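Local coordinates for protein dihydropteroate synthase (Burkholderia cenocepacia, PDB 2Y5S) that probably catalyses the condensation of para-aminobenzoate with 6-hydroxymethyl-7,8-dihydropterin diphosphate to give 7,8-dihydropteroate, a precursor of folate, at residues G163-V166 / T167-D171; A219-G223 / R224-I228; A84-I87 / P88-A92; A183-A187 / E188-V192. All coordinates share one frame; numbering follows the deposited sequence.

Contact 1: G163-V166 / T167-D171; sequences GDVV and TDVRD
The N-terminal turn of helix 165-182 carries this contact, with D164 at the N-cap and the chain winding on through T167 and D168. D164 OD1 accepts from V166 N, the amide reaching it (3.1 Å) from above the carboxylate plane. CG of D164 stands anti to its backbone N (chi1 178°), which swings the carboxylate over the first turn. An aspartate suits the cap because its short side chain reaches amides that have no carbonyl one turn earlier. D168 works in the reverse direction: its OD2 receives G163 N at 2.9 Å on the syn lone pair, while OD1 takes a water that also accepts from D164 N. The loop is thus fastened at two amides before the helix starts, G163 directly and D164 through the water. D168 N bonds D164 O (2.9 Å) almost straight, and V169 N and R170 N continue the i-to-i+4 pattern. V165 CG2 and V169 CG2, 4.1 Å apart, lie side by side on the apolar face. R170 sends NH1 away to D215 O. V165 and V169 pack on helix 204-211 through L209, V166 touches A212 and D215, and D164 OD1 also forms a salt bridge with R294 of the second subunit.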
loop_
_atom_site.group_PDB
_atom_site.type_symbol
_atom_site.label_atom_id
_atom_site.label_comp_id
_atom_site.label_asym_id
_atom_site.label_seq_id
_atom_site.Cartn_x
_atom_site.Cartn_y
_atom_site.Cartn_z
ATOM N N GLY B 163 -10.031 19.525 20.262
ATOM C CA GLY B 163 -10.761 20.456 19.408
ATOM C C GLY B 163 -10.564 19.930 18.007
ATOM O O GLY B 163 -11.365 19.128 17.532
ATOM N N ASP B 164 -9.483 20.352 17.352
ATOM C CA ASP B 164 -8.998 19.664 16.159
ATOM C C ASP B 164 -7.780 18.841 16.570
ATOM O O ASP B 164 -6.746 19.390 16.949
ATOM C CB ASP B 164 -8.616 20.643 15.051
ATOM C CG ASP B 164 -8.068 19.945 13.813
ATOM O OD1 ASP B 164 -8.045 18.688 13.760
ATOM O OD2 ASP B 164 -7.655 20.643 12.870
ATOM N N VAL B 165 -7.908 17.528 16.488
ATOM C CA VAL B 165 -6.863 16.643 16.951
ATOM C C VAL B 165 -5.536 16.921 16.235
ATOM O O VAL B 165 -4.480 16.809 16.845
ATOM C CB VAL B 165 -7.265 15.156 16.806
ATOM C CG1 VAL B 165 -7.477 14.769 15.333
ATOM C CG2 VAL B 165 -6.216 14.264 17.461
ATOM N N VAL B 166 -5.591 17.295 14.956
ATOM C CA VAL B 166 -4.371 17.574 14.195
ATOM C C VAL B 166 -3.661 18.805 14.749
ATOM O O VAL B 166 -2.434 18.810 14.915
ATOM C CB VAL B 166 -4.659 17.799 12.694
ATOM C CG1 VAL B 166 -3.351 18.087 11.927
ATOM C CG2 VAL B 166 -5.397 16.582 12.093
ATOM N N THR B 167 -4.435 19.847 15.023
ATOM C CA THR B 167 -3.884 21.080 15.574
ATOM C C THR B 167 -3.359 20.848 16.986
ATOM O O THR B 167 -2.270 21.315 17.324
ATOM C CB THR B 167 -4.922 22.222 15.565
ATOM O OG1 THR B 167 -5.353 22.447 14.217
ATOM C CG2 THR B 167 -4.325 23.519 16.124
ATOM N N ASP B 168 -4.116 20.111 17.801
ATOM C CA ASP B 168 -3.712 19.855 19.196
ATOM C C ASP B 168 -2.432 19.035 19.240
ATOM O O ASP B 168 -1.556 19.276 20.074
ATOM C CB ASP B 168 -4.807 19.103 19.963
ATOM C CG ASP B 168 -6.067 19.933 20.167
ATOM O OD1 ASP B 168 -5.992 21.183 20.115
ATOM O OD2 ASP B 168 -7.137 19.322 20.383
ATOM N N VAL B 169 -2.335 18.038 18.359
ATOM C CA VAL B 169 -1.146 17.187 18.308
ATOM C C VAL B 169 0.058 18.053 17.881
ATOM O O VAL B 169 1.115 17.996 18.508
ATOM C CB VAL B 169 -1.352 15.964 17.350
ATOM C CG1 VAL B 169 -0.019 15.338 16.921
ATOM C CG2 VAL B 169 -2.254 14.909 18.011
ATOM N N ARG B 170 -0.120 18.881 16.848
ATOM C CA ARG B 170 0.969 19.746 16.374
ATOM C C ARG B 170 1.474 20.693 17.459
ATOM O O ARG B 170 2.684 20.818 17.653
ATOM C CB ARG B 170 0.563 20.564 15.149
ATOM C CG ARG B 170 1.732 21.358 14.578
ATOM C CD ARG B 170 1.376 22.169 13.328
ATOM N NE ARG B 170 0.295 23.103 13.574
ATOM C CZ ARG B 170 -0.973 22.945 13.190
ATOM N NH1 ARG B 170 -1.373 21.859 12.519
ATOM N NH2 ARG B 170 -1.857 23.884 13.493
ATOM N N ASP B 171 0.556 21.338 18.163
ATOM C CA ASP B 171 0.915 22.306 19.212
ATOM C C ASP B 171 1.649 21.653 20.374
ATOM O O ASP B 171 2.567 22.241 20.935
ATOM C CB ASP B 171 -0.332 23.024 19.748
ATOM C CG ASP B 171 -0.959 23.948 18.729
ATOM O OD1 ASP B 171 -0.238 24.451 17.846
ATOM O OD2 ASP B 171 -2.175 24.190 18.820
HETATM O O HOH W 1 -7.991 22.340 18.602
#

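Contact 2: A219-G223 / R224-I228; sequences ARPDG and RAYPI
R224 closes the turn begun by R220: its O accepts R220 N in a short bond of 2.6 Å, while G223 N returns to R220 O inside the type I turn R220-G223. With G223 at positive phi (88°), this is a type I turn with a G1 bulge, as at the end of a beta hairpin, though only the single A219-A225 bridge follows. A CB on G223 would jam against the carbonyl of D222, hence the glycine. R224 N is also taken, by D222 OD1 at 2.9 Å, an Asx turn in which the amide comes from above the carboxylate plane. The chi1 of 66° places the carboxylate of D222 between its own N and carbonyl carbon, turned toward that amide. A225 follows, bridged to A219, and its small side chain points away from the turn. Y226 then lays its ring beneath R220: CG of R220 sits over the centre of the face, 3.4 Å from the centroid and 11° off the normal, a CH-pi contact. The guanidinium stands nearly perpendicular to the ring, so it is the aliphatic CG that lies on the ring face. P227 comes last, its CD 3.3 Å from R220 NH2 over one guanidinium face. The extended chain of R220 therefore runs across tyrosine and proline to reach P10 O with NH1 and I190 O with NH2. An arginine suits this buried place because the Y226 ring covers its stem and P227 one guanidinium face, while backbone carbonyls receive its N-H groups; their partial negative charge would probably help to stabilise the cation.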
loop_
_atom_site.group_PDB
_atom_site.type_symbol
_atom_site.label_atom_id
_atom_site.label_comp_id
_atom_site.label_asym_id
_atom_site.label_seq_id
_atom_site.Cartn_x
_atom_site.Cartn_y
_atom_site.Cartn_z
ATOM N N ALA B 219 7.271 23.308 12.888
ATOM C CA ALA B 219 8.439 23.791 12.136
ATOM C C ALA B 219 9.686 23.923 13.010
ATOM O O ALA B 219 9.612 24.377 14.150
ATOM C CB ALA B 219 8.111 25.147 11.484
ATOM N N ARG B 220 10.833 23.530 12.458
ATOM C CA ARG B 220 12.135 23.832 13.050
ATOM C C ARG B 220 12.409 25.316 12.819
ATOM O O ARG B 220 11.649 25.961 12.103
ATOM C CB ARG B 220 13.230 22.989 12.404
ATOM C CG ARG B 220 13.101 21.508 12.681
ATOM C CD ARG B 220 14.170 20.740 11.952
ATOM N NE ARG B 220 14.402 19.429 12.550
ATOM C CZ ARG B 220 15.157 18.480 12.000
ATOM N NH1 ARG B 220 15.778 18.693 10.830
ATOM N NH2 ARG B 220 15.313 17.314 12.634
ATOM N N PRO B 221 13.465 25.870 13.440
ATOM C CA PRO B 221 13.807 27.298 13.220
ATOM C C PRO B 221 14.130 27.671 11.773
ATOM O O PRO B 221 13.824 28.787 11.339
ATOM C CB PRO B 221 15.028 27.504 14.113
ATOM C CG PRO B 221 14.816 26.537 15.240
ATOM C CD PRO B 221 14.176 25.319 14.613
ATOM N N ASP B 222 14.719 26.741 11.022
ATOM C CA ASP B 222 15.001 26.965 9.600
ATOM C C ASP B 222 13.750 26.915 8.715
ATOM O O ASP B 222 13.864 26.988 7.492
ATOM C CB ASP B 222 16.034 25.956 9.083
ATOM C CG ASP B 222 15.507 24.523 9.085
ATOM O OD1 ASP B 222 14.324 24.318 9.437
ATOM O OD2 ASP B 222 16.283 23.598 8.752
ATOM N N GLY B 223 12.568 26.773 9.315
ATOM C CA GLY B 223 11.308 26.740 8.561
ATOM C C GLY B 223 10.883 25.366 8.065
ATOM O O GLY B 223 9.737 25.185 7.643
ATOM N N ARG B 224 11.791 24.394 8.092
ATOM C CA ARG B 224 11.439 23.039 7.711
ATOM C C ARG B 224 10.664 22.402 8.853
ATOM O O ARG B 224 10.995 22.583 10.033
ATOM C CB ARG B 224 12.681 22.178 7.437
ATOM C CG ARG B 224 13.382 22.381 6.083
ATOM C CD ARG B 224 13.610 21.014 5.410
ATOM N NE ARG B 224 14.965 20.810 4.884
ATOM C CZ ARG B 224 15.308 19.808 4.068
ATOM N NH1 ARG B 224 14.408 18.914 3.674
ATOM N NH2 ARG B 224 16.564 19.692 3.645
ATOM N N ALA B 225 9.662 21.614 8.499
ATOM C CA ALA B 225 8.955 20.810 9.479
ATOM C C ALA B 225 9.910 19.784 10.111
ATOM O O ALA B 225 10.784 19.232 9.442
ATOM C CB ALA B 225 7.769 20.118 8.816
ATOM N N TYR B 226 9.747 19.548 11.408
ATOM C CA TYR B 226 10.376 18.388 12.060
ATOM C C TYR B 226 10.008 17.108 11.282
ATOM O O TYR B 226 8.852 16.929 10.870
ATOM C CB TYR B 226 9.947 18.293 13.529
ATOM C CG TYR B 226 10.629 19.312 14.431
ATOM C CD1 TYR B 226 11.917 19.094 14.916
ATOM C CD2 TYR B 226 9.989 20.497 14.800
ATOM C CE1 TYR B 226 12.548 20.026 15.737
ATOM C CE2 TYR B 226 10.621 21.443 15.608
ATOM C CZ TYR B 226 11.899 21.203 16.073
ATOM O OH TYR B 226 12.536 22.127 16.867
ATOM N N PRO B 227 10.997 16.237 11.019
ATOM C CA PRO B 227 10.665 15.001 10.322
ATOM C C PRO B 227 9.798 14.102 11.188
ATOM O O PRO B 227 9.910 14.135 12.424
ATOM C CB PRO B 227 12.024 14.379 10.052
ATOM C CG PRO B 227 12.873 14.851 11.182
ATOM C CD PRO B 227 12.421 16.276 11.402
ATOM N N ILE B 228 8.935 13.317 10.535
ATOM C CA ILE B 228 7.878 12.547 11.195
ATOM C C ILE B 228 8.210 11.061 11.193
ATOM O O ILE B 228 8.562 10.492 10.139
ATOM C CB ILE B 228 6.548 12.714 10.474
ATOM C CG1 ILE B 228 6.111 14.176 10.495
ATOM C CG2 ILE B 228 5.435 11.795 11.078
ATOM C CD1 ILE B 228 4.921 14.494 9.556
#

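Contact 3: A84-I87 / P88-A92; sequences ARVI and PLVEA
P88 sits in the middle of helix 79-93 with its ring folded against the turn before it. Lacking an amide hydrogen, it cannot bond A84 O, and CD lies 3.3 Å from that oxygen instead; the helix is kinked here. The ring also lies close to its predecessor, I87 CB to P88 CD being 3.4 Å, a distance largely set by the peptide link between them. From V90 on the pattern resumes, with V90 N bonded to V86 O (3.1 Å) and E91 N to I87 O (3.0 Å), each nearly straight. On the inner face V86 CG1 and V90 CG2 meet at 4.1 Å, and V90 CG2 also covers V86 O. CG2 of V90 is opposite its carbonyl carbon, beside its N (CG1 has chi1 174°), which turns this methyl back along the helix. L89 lays CG against R85 O. This helix is the crossover of a beta-alpha-beta unit of the TIM barrel, between strands 62-66 and 100-103. V86 and V90 meet I65 and I102 of those strands, where branched aliphatic residues fill the helix-barrel interface, while L89 reaches I65 and also L49 of helix 45-58. The outer side is looser. There E91 runs extended past I87, with OE2 3.6 Å from I87 CG2 and CG against I87 O, and the carboxylate belongs to an exposed residue.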
loop_
_atom_site.group_PDB
_atom_site.type_symbol
_atom_site.label_atom_id
_atom_site.label_comp_id
_atom_site.label_asym_id
_atom_site.label_seq_id
_atom_site.Cartn_x
_atom_site.Cartn_y
_atom_site.Cartn_z
ATOM N N ALA B 84 18.226 -4.916 32.055
ATOM C CA ALA B 84 18.834 -6.213 31.725
ATOM C C ALA B 84 18.456 -6.733 30.334
ATOM O O ALA B 84 19.194 -7.525 29.752
ATOM C CB ALA B 84 18.468 -7.247 32.782
ATOM N N ARG B 85 17.302 -6.306 29.821
ATOM C CA ARG B 85 16.857 -6.667 28.473
ATOM C C ARG B 85 17.493 -5.765 27.422
ATOM O O ARG B 85 17.952 -6.236 26.379
ATOM C CB ARG B 85 15.341 -6.511 28.341
ATOM C CG ARG B 85 14.485 -7.441 29.190
ATOM C CD ARG B 85 13.151 -6.754 29.552
ATOM N NE ARG B 85 12.001 -7.655 29.540
ATOM C CZ ARG B 85 11.776 -8.626 30.419
ATOM N NH1 ARG B 85 12.630 -8.870 31.411
ATOM N NH2 ARG B 85 10.687 -9.376 30.300
ATOM N N VAL B 86 17.494 -4.462 27.688
ATOM C CA VAL B 86 17.833 -3.471 26.674
ATOM C C VAL B 86 19.334 -3.288 26.487
ATOM O O VAL B 86 19.818 -3.284 25.361
ATOM C CB VAL B 86 17.198 -2.094 27.003
ATOM C CG1 VAL B 86 17.643 -1.044 26.004
ATOM C CG2 VAL B 86 15.679 -2.204 27.022
ATOM N N ILE B 87 20.069 -3.138 27.586
ATOM C CA ILE B 87 21.489 -2.784 27.505
ATOM C C ILE B 87 22.332 -3.835 26.762
ATOM O O ILE B 87 23.088 -3.475 25.860
ATOM C CB ILE B 87 22.084 -2.448 28.900
ATOM C CG1 ILE B 87 21.402 -1.208 29.490
ATOM C CG2 ILE B 87 23.584 -2.232 28.816
ATOM C CD1 ILE B 87 21.357 -0.023 28.565
ATOM N N PRO B 88 22.190 -5.131 27.108
ATOM C CA PRO B 88 22.980 -6.123 26.363
ATOM C C PRO B 88 22.635 -6.257 24.873
ATOM O O PRO B 88 23.498 -6.639 24.095
ATOM C CB PRO B 88 22.708 -7.434 27.120
ATOM C CG PRO B 88 22.372 -6.999 28.513
ATOM C CD PRO B 88 21.550 -5.738 28.294
ATOM N N LEU B 89 21.406 -5.943 24.466
ATOM C CA LEU B 89 21.078 -5.887 23.029
ATOM C C LEU B 89 21.764 -4.692 22.353
ATOM O O LEU B 89 22.256 -4.811 21.233
ATOM C CB LEU B 89 19.564 -5.828 22.786
ATOM C CG LEU B 89 18.740 -7.080 23.099
ATOM C CD1 LEU B 89 17.261 -6.857 22.749
ATOM C CD2 LEU B 89 19.303 -8.331 22.385
ATOM N N VAL B 90 21.796 -3.550 23.035
ATOM C CA VAL B 90 22.503 -2.370 22.529
ATOM C C VAL B 90 23.969 -2.709 22.307
ATOM O O VAL B 90 24.512 -2.448 21.233
ATOM C CB VAL B 90 22.369 -1.154 23.477
ATOM C CG1 VAL B 90 23.240 0.012 22.993
ATOM C CG2 VAL B 90 20.904 -0.723 23.578
ATOM N N GLU B 91 24.587 -3.329 23.314
ATOM C CA GLU B 91 26.003 -3.697 23.250
ATOM C C GLU B 91 26.268 -4.691 22.102
ATOM O O GLU B 91 27.193 -4.502 21.308
ATOM C CB GLU B 91 26.477 -4.238 24.614
ATOM C CG GLU B 91 26.413 -3.196 25.758
ATOM C CD GLU B 91 26.759 -3.759 27.147
ATOM O OE1 GLU B 91 26.765 -4.996 27.335
ATOM O OE2 GLU B 91 27.027 -2.946 28.065
ATOM N N ALA B 92 25.431 -5.718 21.993
ATOM C CA ALA B 92 25.590 -6.741 20.950
ATOM C C ALA B 92 25.297 -6.231 19.551
ATOM O O ALA B 92 25.883 -6.716 18.589
ATOM C CB ALA B 92 24.714 -7.965 21.252
#

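Contact 4: A183-A187 / E188-V192; sequences AGVAA and ERICV
R189 NH1 is gripped by R137 O and by a water 3.0 Å away, and the same water accepts A186 N at 2.9 Å, so it links the arginine to the loop that precedes it. The water lies in the guanidinium plane, at its edge. V185 CG1 lies over one face of the group, 3.9 Å from NH1 of R189. NE and NH2 donate to S141 O and V136 O, so the orientation of the guanidinium is fixed by three carbonyls and a water; the bend at chi3 (59°) turns it back toward V185. An arginine, with N-H groups on three nitrogens, suits a place where the carbonyls of V136, R137 and S141 come together. The backbone meanwhile makes a tight 3-10 turn: R189 N bonds A186 O (3.1 Å) and I190 N bonds A187 O (3.2 Å), both donors lying well above the carbonyl planes. E188, exposed and bent at chi2, brings OE1 to 3.5 Å from A186 CB. V185 CG1 meets I190 CD1 at 3.8 Å, two branched aliphatics crossing obliquely on the buried side. Ahead of the turn G184, with phi 103°, completes the Schellman motif that ends helix 165-182; a CB there would strike the carbonyl of A183. The turn delivers the chain into strand 190-193, an edge of the barrel sheet as counted in this chain, whose neighbour is 142-146. V185 and I190 both touch L180 of the preceding helix, V185 and R189 pack on L143, and R189 also meets Q12.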
loop_
_atom_site.group_PDB
_atom_site.type_symbol
_atom_site.label_atom_id
_atom_site.label_comp_id
_atom_site.label_asym_id
_atom_site.label_seq_id
_atom_site.Cartn_x
_atom_site.Cartn_y
_atom_site.Cartn_z
ATOM N N ALA B 183 16.671 23.372 26.680
ATOM C CA ALA B 183 17.708 22.691 27.460
ATOM C C ALA B 183 19.004 22.475 26.673
ATOM O O ALA B 183 19.920 21.825 27.179
ATOM C CB ALA B 183 17.178 21.360 27.978
ATOM N N GLY B 184 19.085 23.009 25.451
ATOM C CA GLY B 184 20.306 22.942 24.633
ATOM C C GLY B 184 20.322 21.923 23.494
ATOM O O GLY B 184 21.323 21.802 22.788
ATOM N N VAL B 185 19.229 21.187 23.301
ATOM C CA VAL B 185 19.170 20.171 22.239
ATOM C C VAL B 185 19.062 20.858 20.883
ATOM O O VAL B 185 18.160 21.654 20.688
ATOM C CB VAL B 185 17.963 19.212 22.429
ATOM C CG1 VAL B 185 17.783 18.278 21.203
ATOM C CG2 VAL B 185 18.130 18.391 23.712
ATOM N N ALA B 186 19.985 20.565 19.961
ATOM C CA ALA B 186 19.877 21.063 18.585
ATOM C C ALA B 186 18.615 20.522 17.911
ATOM O O ALA B 186 18.274 19.339 18.049
ATOM C CB ALA B 186 21.120 20.693 17.754
ATOM N N ALA B 187 17.929 21.402 17.183
ATOM C CA ALA B 187 16.699 21.059 16.458
ATOM C C ALA B 187 16.846 19.884 15.504
ATOM O O ALA B 187 15.886 19.135 15.292
ATOM C CB ALA B 187 16.192 22.270 15.682
ATOM N N GLU B 188 18.032 19.726 14.925
ATOM C CA GLU B 188 18.268 18.640 13.969
ATOM C C GLU B 188 18.294 17.221 14.588
ATOM O O GLU B 188 18.198 16.233 13.866
ATOM C CB GLU B 188 19.543 18.899 13.140
ATOM C CG GLU B 188 20.731 19.375 13.929
ATOM C CD GLU B 188 20.896 20.912 13.923
ATOM O OE1 GLU B 188 20.106 21.631 14.580
ATOM O OE2 GLU B 188 21.836 21.395 13.250
ATOM N N ARG B 189 18.397 17.120 15.914
ATOM C CA ARG B 189 18.349 15.824 16.612
ATOM C C ARG B 189 16.924 15.342 16.883
ATOM O O ARG B 189 16.727 14.236 17.389
ATOM C CB ARG B 189 19.075 15.929 17.958
ATOM C CG ARG B 189 20.597 16.157 17.880
ATOM C CD ARG B 189 21.161 16.466 19.259
ATOM N NE ARG B 189 20.869 15.366 20.172
ATOM C CZ ARG B 189 20.887 15.416 21.502
ATOM N NH1 ARG B 189 21.193 16.533 22.157
ATOM N NH2 ARG B 189 20.577 14.313 22.185
ATOM N N ILE B 190 15.933 16.172 16.563
ATOM C CA ILE B 190 14.555 15.936 16.973
ATOM C C ILE B 190 13.678 15.511 15.800
ATOM O O ILE B 190 13.663 16.143 14.740
ATOM C CB ILE B 190 13.937 17.202 17.641
ATOM C CG1 ILE B 190 14.770 17.621 18.873
ATOM C CG2 ILE B 190 12.473 16.937 18.073
ATOM C CD1 ILE B 190 14.512 19.056 19.382
ATOM N N CYS B 191 12.943 14.425 16.005
ATOM C CA CYS B 191 11.826 14.079 15.144
ATOM C C CYS B 191 10.589 13.964 16.005
ATOM O O CYS B 191 10.686 13.953 17.235
ATOM C CB CYS B 191 12.074 12.793 14.373
ATOM S SG CYS B 191 12.254 11.297 15.326
ATOM N N VAL B 192 9.427 13.953 15.361
ATOM C CA VAL B 192 8.156 13.916 16.077
ATOM C C VAL B 192 7.265 12.798 15.545
ATOM O O VAL B 192 7.417 12.331 14.401
ATOM C CB VAL B 192 7.408 15.240 15.938
ATOM C CG1 VAL B 192 8.258 16.404 16.474
ATOM C CG2 VAL B 192 6.991 15.473 14.469
HETATM O O HOH W 2 22.271 18.984 20.836
#

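From the N terminus the contacts come in the order 3, 1, 4, 2, in series, so none nests in or crosses another; each closes a short local stretch. Contact 3 lies within the crossover helix between strands 62-66 and 100-103, about 36 Å from contact 1 between centres and on the opposite side of the chain's centre. Contact 1 starts helix 165-182, and contact 4 takes the chain from its end into strand 190-193. Contact 2, the turn before strand 229-230, touches contact 4: P227 O lies 3.0 Å from V192 N, a probable hydrogen bond joining strand 190-193 to the approach of strand 229-230, consistent with closure of the TIM barrel between these outermost strands.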